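Long-range contact in CRISPR-associated endoribonuclease Cas6 1 (Methanocaldococcus jannaschii DSM 2661, PDB 5YI6), which probably cleaves CRISPR transcripts as an RNA endonuclease of the Cas6 family, yielding the short crRNAs used in antiviral defence: residues Ile7-Gln12 against Leu81-Pro86. Numbering follows the deposited sequence.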
loop_
_atom_site.group_PDB
_atom_site.type_symbol
_atom_site.label_atom_id
_atom_site.label_comp_id
_atom_site.label_asym_id
_atom_site.label_seq_id
_atom_site.Cartn_x
_atom_site.Cartn_y
_atom_site.Cartn_z
ATOM N N ILE A 7 1.809 8.204 -7.339
ATOM C CA ILE A 7 1.409 9.571 -7.044
ATOM C C ILE A 7 1.329 9.762 -5.535
ATOM O O ILE A 7 1.115 8.827 -4.752
ATOM C CB ILE A 7 0.077 9.999 -7.708
ATOM C CG1 ILE A 7 -1.075 9.138 -7.241
ATOM C CG2 ILE A 7 0.162 9.934 -9.286
ATOM C CD1 ILE A 7 -1.863 9.695 -6.089
ATOM N N GLU A 8 1.566 10.983 -5.143
ATOM C CA GLU A 8 1.342 11.472 -3.791
ATOM C C GLU A 8 0.100 12.361 -3.797
ATOM O O GLU A 8 0.126 13.468 -4.347
ATOM C CB GLU A 8 2.580 12.246 -3.356
ATOM C CG GLU A 8 2.365 12.975 -1.999
ATOM C CD GLU A 8 3.480 13.952 -1.732
ATOM O OE1 GLU A 8 3.311 15.165 -2.003
ATOM O OE2 GLU A 8 4.531 13.494 -1.258
ATOM N N LEU A 9 -0.977 11.913 -3.158
ATOM C CA LEU A 9 -2.161 12.739 -3.021
ATOM C C LEU A 9 -1.950 13.656 -1.842
ATOM O O LEU A 9 -1.737 13.172 -0.721
ATOM C CB LEU A 9 -3.442 11.960 -2.752
ATOM C CG LEU A 9 -4.313 11.286 -3.760
ATOM C CD1 LEU A 9 -5.609 10.874 -3.005
ATOM C CD2 LEU A 9 -4.575 12.293 -4.878
ATOM N N GLU A 10 -2.048 14.964 -2.094
ATOM C CA GLU A 10 -1.901 15.962 -1.045
ATOM C C GLU A 10 -3.278 16.253 -0.476
ATOM O O GLU A 10 -4.149 16.762 -1.192
ATOM C CB GLU A 10 -1.264 17.231 -1.640
ATOM C CG GLU A 10 0.042 16.894 -2.372
ATOM C CD GLU A 10 0.785 18.123 -2.919
ATOM O OE1 GLU A 10 0.277 19.252 -2.801
ATOM O OE2 GLU A 10 1.872 17.935 -3.480
ATOM N N LEU A 11 -3.481 15.927 0.796
ATOM C CA LEU A 11 -4.768 16.036 1.448
ATOM C C LEU A 11 -4.728 17.159 2.477
ATOM O O LEU A 11 -3.678 17.427 3.068
ATOM C CB LEU A 11 -5.147 14.721 2.153
ATOM C CG LEU A 11 -5.128 13.465 1.269
ATOM C CD1 LEU A 11 -5.370 12.193 2.115
ATOM C CD2 LEU A 11 -6.208 13.588 0.220
ATOM N N GLN A 12 -5.891 17.752 2.740
ATOM C CA GLN A 12 -5.957 18.857 3.707
ATOM C C GLN A 12 -7.218 18.701 4.531
ATOM O O GLN A 12 -8.316 18.620 3.964
ATOM C CB GLN A 12 -5.960 20.212 2.974
ATOM C CG GLN A 12 -6.134 21.421 3.901
ATOM C CD GLN A 12 -4.826 21.852 4.502
ATOM O OE1 GLN A 12 -3.959 22.343 3.790
ATOM N NE2 GLN A 12 -4.674 21.692 5.816
ATOM N N LEU A 81 -1.054 10.796 0.962
ATOM C CA LEU A 81 -1.408 9.403 0.706
ATOM C C LEU A 81 -0.703 8.998 -0.585
ATOM O O LEU A 81 -0.922 9.615 -1.620
ATOM C CB LEU A 81 -2.935 9.248 0.602
ATOM C CG LEU A 81 -3.476 7.893 0.127
ATOM C CD1 LEU A 81 -3.089 6.839 1.183
ATOM C CD2 LEU A 81 -4.980 7.956 -0.091
ATOM N N TYR A 82 0.133 7.972 -0.529
ATOM C CA TYR A 82 0.859 7.508 -1.716
ATOM C C TYR A 82 0.082 6.347 -2.317
ATOM O O TYR A 82 -0.375 5.471 -1.579
ATOM C CB TYR A 82 2.276 7.040 -1.356
ATOM C CG TYR A 82 3.045 8.190 -0.777
ATOM C CD1 TYR A 82 3.800 9.010 -1.597
ATOM C CD2 TYR A 82 2.892 8.550 0.575
ATOM C CE1 TYR A 82 4.466 10.141 -1.080
ATOM C CE2 TYR A 82 3.550 9.677 1.099
ATOM C CZ TYR A 82 4.330 10.467 0.256
ATOM O OH TYR A 82 4.973 11.596 0.757
ATOM N N ILE A 83 -0.059 6.342 -3.660
ATOM C CA ILE A 83 -0.799 5.303 -4.373
ATOM C C ILE A 83 0.021 4.949 -5.604
ATOM O O ILE A 83 0.555 5.841 -6.269
ATOM C CB ILE A 83 -2.203 5.760 -4.834
ATOM C CG1 ILE A 83 -2.961 6.501 -3.718
ATOM C CG2 ILE A 83 -3.005 4.540 -5.350
ATOM C CD1 ILE A 83 -4.407 7.031 -4.119
ATOM N N SER A 84 0.142 3.658 -5.898
ATOM C CA SER A 84 0.983 3.289 -7.042
ATOM C C SER A 84 0.465 2.015 -7.695
ATOM O O SER A 84 -0.180 1.175 -7.056
ATOM C CB SER A 84 2.449 3.090 -6.652
ATOM O OG SER A 84 2.585 2.006 -5.732
ATOM N N SER A 85 0.825 1.857 -8.972
ATOM C CA SER A 85 0.459 0.639 -9.689
ATOM C C SER A 85 1.436 0.436 -10.841
ATOM O O SER A 85 1.903 1.421 -11.435
ATOM C CB SER A 85 -0.977 0.733 -10.235
ATOM O OG SER A 85 -1.309 -0.435 -10.994
ATOM N N PRO A 86 1.722 -0.819 -11.226
ATOM C CA PRO A 86 2.406 -1.021 -12.514
ATOM C C PRO A 86 1.512 -0.658 -13.694
ATOM O O PRO A 86 2.001 -0.612 -14.823
ATOM C CB PRO A 86 2.782 -2.521 -12.495
ATOM C CG PRO A 86 1.755 -3.175 -11.544
ATOM C CD PRO A 86 1.522 -2.086 -10.481
#
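Ile7 and Leu9 pair with Ile83 and Leu81 in antiparallel register, joining strands 5-12 and 78-85 in the sheet of the N-terminal ferredoxin-like (RAMP) domain expected of a Cas6 protein. Ile7 and Ile83 exchange two backbone hydrogen bonds, Ile7 N to Ile83 O at 2.9 Å and Ile83 N to Ile7 O at 3.0 Å; Leu9 and Leu81 do the same. Between them, at the non-hydrogen-bonded pair Glu8-Tyr82, the strands draw in to 4.5 Å between the two CA atoms.

The tightly packed side is the apolar one. Ile7 keeps CG1 between its backbone N and carbonyl carbon (chi1 61°), and from there CD1 lies alongside Ile83, 4.1 Å from its CG1. The Leu9 CD1 methyl touches both Leu81 CD2 and Ile83 CD1, while Leu11 CD1 reaches across to Leu81 CB. Helix 88-101 covers this face, setting Ile91 and Val95 on Ile7 and Leu98 on Leu9.

The opposite face is more polar and looser: Tyr82 is partly exposed, though Glu8 beside it is buried. Glu8 stretches beside the Tyr82 ring, its CB and CG both 3.6 Å from Tyr82 CE1, and turns its carboxylate 80° from the ring plane. Arg63 forms a salt bridge with Glu8 OE2, the same oxygen that meets Tyr82 OH at 2.8 Å in a weak hydrogen bond.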